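Side-chain contact in possible protein of nuclear scaffold (Encephalitozoon cuniculi, PDB 3KAE), which probably serves as the Cdc27 (APC3) subunit of the anaphase-promoting complex, a cell-cycle ubiquitin ligase, its N-terminal tetratricopeptide-repeat domain forming a homodimer: residues C[50-55]-C[69-74]. Numbering follows the deposited sequence.
Sequences TRALFH and SLCYKK
Leu53 lays one methyl over the ring of Tyr72: CD2 stands 3.9 Å from the ring centroid and 14° off its normal, a CH-pi contact over the face, displaced a little toward the rim near CZ. The other methyl, Leu53 CD1, is raised above the ring plane on the same side but lies out past the CD1-CE1 rim, 3.7 Å from Tyr72 CE1. Tyr72 starts out from its helix alongside the neighbouring one rather than into it, and its ring swings nearer only beyond CB. With CG set beside the backbone N and anti to the carbonyl carbon (chi1 -79°), the ring turns one face to Leu53 CD2. Past this contact Tyr72 also touches Lys80, Ala81 and Ser84 of helix 78-89, so it links three helices.

The two segments belong to helices 49-57 and 62-74, consecutive in the chain and antiparallel, their local directions 148° apart and their axes 9.4 Å at closest approach. Antiparallel packing of successive helices is the building principle of the tetratricopeptide-repeat fold of this Cdc27 N-terminal domain.

Purely apolar packing closes the gap where the backbones are nearest, Leu53 opposite Cys71. Here the branch point of the leucine does the touching, Leu53 CG lying 3.6 Å from Cys71 CB. Cys71 SG turns aside from the leucine and rests against Ala52 CB at 3.8 Å; Cys71 also touches Tyr49 and Leu56 of helix 49-57. No hydrogen bond joins the segments, although Thr50 OG1 bonds to Lys75 NZ just beyond the second one.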
ATOM      1  N   THR C  50     -14.022  -2.846   1.159  1.00 66.79           N
ATOM      2  CA  THR C  50     -15.444  -2.643   1.424  1.00 53.02           C
ATOM      3  C   THR C  50     -15.663  -1.418   2.306  1.00 58.69           C
ATOM      4  O   THR C  50     -16.605  -0.653   2.086  1.00 62.62           O
ATOM      5  CB  THR C  50     -16.076  -3.870   2.071  1.00 61.58           C
ATOM      6  OG1 THR C  50     -15.683  -5.042   1.348  1.00 84.68           O
ATOM      7  CG2 THR C  50     -17.595  -3.750   2.067  1.00 68.37           C
ATOM      8  N   ARG C  51     -14.787  -1.222   3.291  1.00 51.10           N
ATOM      9  CA  ARG C  51     -14.884  -0.051   4.151  1.00 69.59           C
ATOM     10  C   ARG C  51     -14.567   1.225   3.380  1.00 62.43           C
ATOM     11  O   ARG C  51     -15.226   2.257   3.564  1.00 67.39           O
ATOM     12  CB  ARG C  51     -13.963  -0.187   5.376  1.00 65.46           C
ATOM     13  CG  ARG C  51     -14.497  -1.139   6.433  1.00 73.92           C
ATOM     14  CD  ARG C  51     -13.648  -1.128   7.685  1.00 66.16           C
ATOM     15  NE  ARG C  51     -13.681   0.163   8.365  1.00 63.46           N
ATOM     16  CZ  ARG C  51     -12.782   0.560   9.265  1.00 64.29           C
ATOM     17  NH1 ARG C  51     -11.762  -0.229   9.600  1.00 67.05           N
ATOM     18  NH2 ARG C  51     -12.895   1.757   9.819  1.00 61.90           N
ATOM     19  N   ALA C  52     -13.559   1.153   2.519  1.00 52.37           N
ATOM     20  CA  ALA C  52     -13.169   2.315   1.747  1.00 44.54           C
ATOM     21  C   ALA C  52     -14.311   2.725   0.821  1.00 45.05           C
ATOM     22  O   ALA C  52     -14.538   3.911   0.594  1.00 57.54           O
ATOM     23  CB  ALA C  52     -11.865   2.029   0.944  1.00 40.80           C
ATOM     24  N   LEU C  53     -15.016   1.735   0.270  1.00 60.16           N
ATOM     25  CA  LEU C  53     -16.126   2.002  -0.648  1.00 64.81           C
ATOM     26  C   LEU C  53     -17.239   2.773   0.060  1.00 77.58           C
ATOM     27  O   LEU C  53     -17.854   3.683  -0.516  1.00 67.16           O
ATOM     28  CB  LEU C  53     -16.666   0.700  -1.242  1.00 61.62           C
ATOM     29  CG  LEU C  53     -15.884   0.106  -2.431  1.00 63.71           C
ATOM     30  CD1 LEU C  53     -16.328  -1.314  -2.730  1.00 59.87           C
ATOM     31  CD2 LEU C  53     -16.019   0.969  -3.687  1.00 47.25           C
ATOM     32  N   PHE C  54     -17.489   2.415   1.316  1.00 81.46           N
ATOM     33  CA  PHE C  54     -18.493   3.113   2.097  1.00 76.69           C
ATOM     34  C   PHE C  54     -18.194   4.607   2.066  1.00 65.65           C
ATOM     35  O   PHE C  54     -19.078   5.419   1.842  1.00 64.80           O
ATOM     36  CB  PHE C  54     -18.532   2.592   3.533  1.00 79.08           C
ATOM     37  N   HIS C  55     -16.938   4.978   2.262  1.00 55.58           N
ATOM     38  CA  HIS C  55     -16.610   6.402   2.280  1.00 55.86           C
ATOM     39  C   HIS C  55     -16.624   6.982   0.876  1.00 72.37           C
ATOM     40  O   HIS C  55     -16.976   8.144   0.663  1.00 65.73           O
ATOM     41  CB  HIS C  55     -15.261   6.634   2.955  1.00 58.00           C
ATOM     42  CG  HIS C  55     -15.297   6.437   4.438  1.00 73.20           C
ATOM     43  ND1 HIS C  55     -15.466   7.481   5.325  1.00 83.61           N
ATOM     44  CD2 HIS C  55     -15.216   5.314   5.193  1.00 79.78           C
ATOM     45  CE1 HIS C  55     -15.468   7.011   6.560  1.00 86.88           C
ATOM     46  NE2 HIS C  55     -15.325   5.699   6.508  1.00 79.64           N
ATOM     47  N   SER C  69     -12.928   2.227  -8.391  1.00 57.45           N
ATOM     48  CA  SER C  69     -12.601   1.181  -9.356  1.00 51.08           C
ATOM     49  C   SER C  69     -11.577   0.195  -8.790  1.00 50.07           C
ATOM     50  O   SER C  69     -11.741  -1.014  -8.927  1.00 40.53           O
ATOM     51  CB  SER C  69     -12.080   1.792 -10.658  1.00 64.26           C
ATOM     52  OG  SER C  69     -12.128   0.836 -11.713  1.00 71.87           O
ATOM     53  N   LEU C  70     -10.547   0.696  -8.109  1.00 43.85           N
ATOM     54  CA  LEU C  70      -9.563  -0.208  -7.495  1.00 37.52           C
ATOM     55  C   LEU C  70     -10.208  -1.149  -6.483  1.00 61.21           C
ATOM     56  O   LEU C  70      -9.913  -2.351  -6.481  1.00 48.05           O
ATOM     57  CB  LEU C  70      -8.429   0.555  -6.816  1.00 36.22           C
ATOM     58  CG  LEU C  70      -7.593   1.520  -7.648  1.00 46.95           C
ATOM     59  CD1 LEU C  70      -6.525   2.177  -6.746  1.00 41.73           C
ATOM     60  CD2 LEU C  70      -6.970   0.780  -8.835  1.00 51.44           C
ATOM     61  N   CYS C  71     -11.076  -0.596  -5.619  1.00 46.58           N
ATOM     62  CA  CYS C  71     -11.719  -1.379  -4.564  1.00 46.69           C
ATOM     63  C   CYS C  71     -12.623  -2.412  -5.186  1.00 41.12           C
ATOM     64  O   CYS C  71     -12.635  -3.566  -4.771  1.00 53.68           O
ATOM     65  CB  CYS C  71     -12.546  -0.491  -3.600  1.00 44.22           C
ATOM     66  SG  CYS C  71     -11.585   0.672  -2.595  1.00 47.90           S
ATOM     67  N   TYR C  72     -13.390  -1.991  -6.185  1.00 54.10           N
ATOM     68  CA  TYR C  72     -14.238  -2.911  -6.951  1.00 43.81           C
ATOM     69  C   TYR C  72     -13.450  -4.031  -7.607  1.00 59.51           C
ATOM     70  O   TYR C  72     -13.900  -5.171  -7.634  1.00 59.62           O
ATOM     71  CB  TYR C  72     -15.070  -2.156  -7.985  1.00 58.03           C
ATOM     72  CG  TYR C  72     -16.287  -1.466  -7.395  1.00 58.34           C
ATOM     73  CD1 TYR C  72     -17.110  -2.124  -6.489  1.00 59.05           C
ATOM     74  CD2 TYR C  72     -16.613  -0.164  -7.752  1.00 64.14           C
ATOM     75  CE1 TYR C  72     -18.233  -1.496  -5.936  1.00 61.94           C
ATOM     76  CE2 TYR C  72     -17.721   0.468  -7.210  1.00 78.75           C
ATOM     77  CZ  TYR C  72     -18.523  -0.202  -6.305  1.00 71.16           C
ATOM     78  OH  TYR C  72     -19.619   0.428  -5.778  1.00 82.67           O
ATOM     79  N   LYS C  73     -12.272  -3.703  -8.129  1.00 65.43           N
ATOM     80  CA  LYS C  73     -11.437  -4.696  -8.781  1.00 56.73           C
ATOM     81  C   LYS C  73     -10.928  -5.721  -7.767  1.00 52.49           C
ATOM     82  O   LYS C  73     -10.916  -6.919  -8.034  1.00 56.67           O
ATOM     83  CB  LYS C  73     -10.279  -4.024  -9.525  1.00 57.85           C
ATOM     84  CG  LYS C  73      -9.376  -4.986 -10.315  1.00 44.61           C
ATOM     85  CD  LYS C  73      -8.262  -4.223 -11.025  1.00 55.91           C
ATOM     86  CE  LYS C  73      -7.342  -5.167 -11.788  1.00 63.75           C
ATOM     87  NZ  LYS C  73      -6.621  -6.065 -10.850  1.00 71.77           N
ATOM     88  N   LYS C  74     -10.506  -5.253  -6.598  1.00 52.13           N
ATOM     89  CA  LYS C  74     -10.099  -6.165  -5.527  1.00 48.88           C
ATOM     90  C   LYS C  74     -11.229  -7.120  -5.157  1.00 51.24           C
ATOM     91  O   LYS C  74     -10.999  -8.275  -4.804  1.00 61.25           O
ATOM     92  CB  LYS C  74      -9.695  -5.383  -4.284  1.00 51.69           C
ATOM     93  CG  LYS C  74      -8.403  -4.637  -4.399  1.00 48.32           C
ATOM     94  CD  LYS C  74      -7.249  -5.585  -4.598  1.00 42.80           C
ATOM     95  CE  LYS C  74      -5.957  -4.812  -4.715  1.00 54.31           C
ATOM     96  NZ  LYS C  74      -4.775  -5.716  -4.803  1.00 64.11           N
TER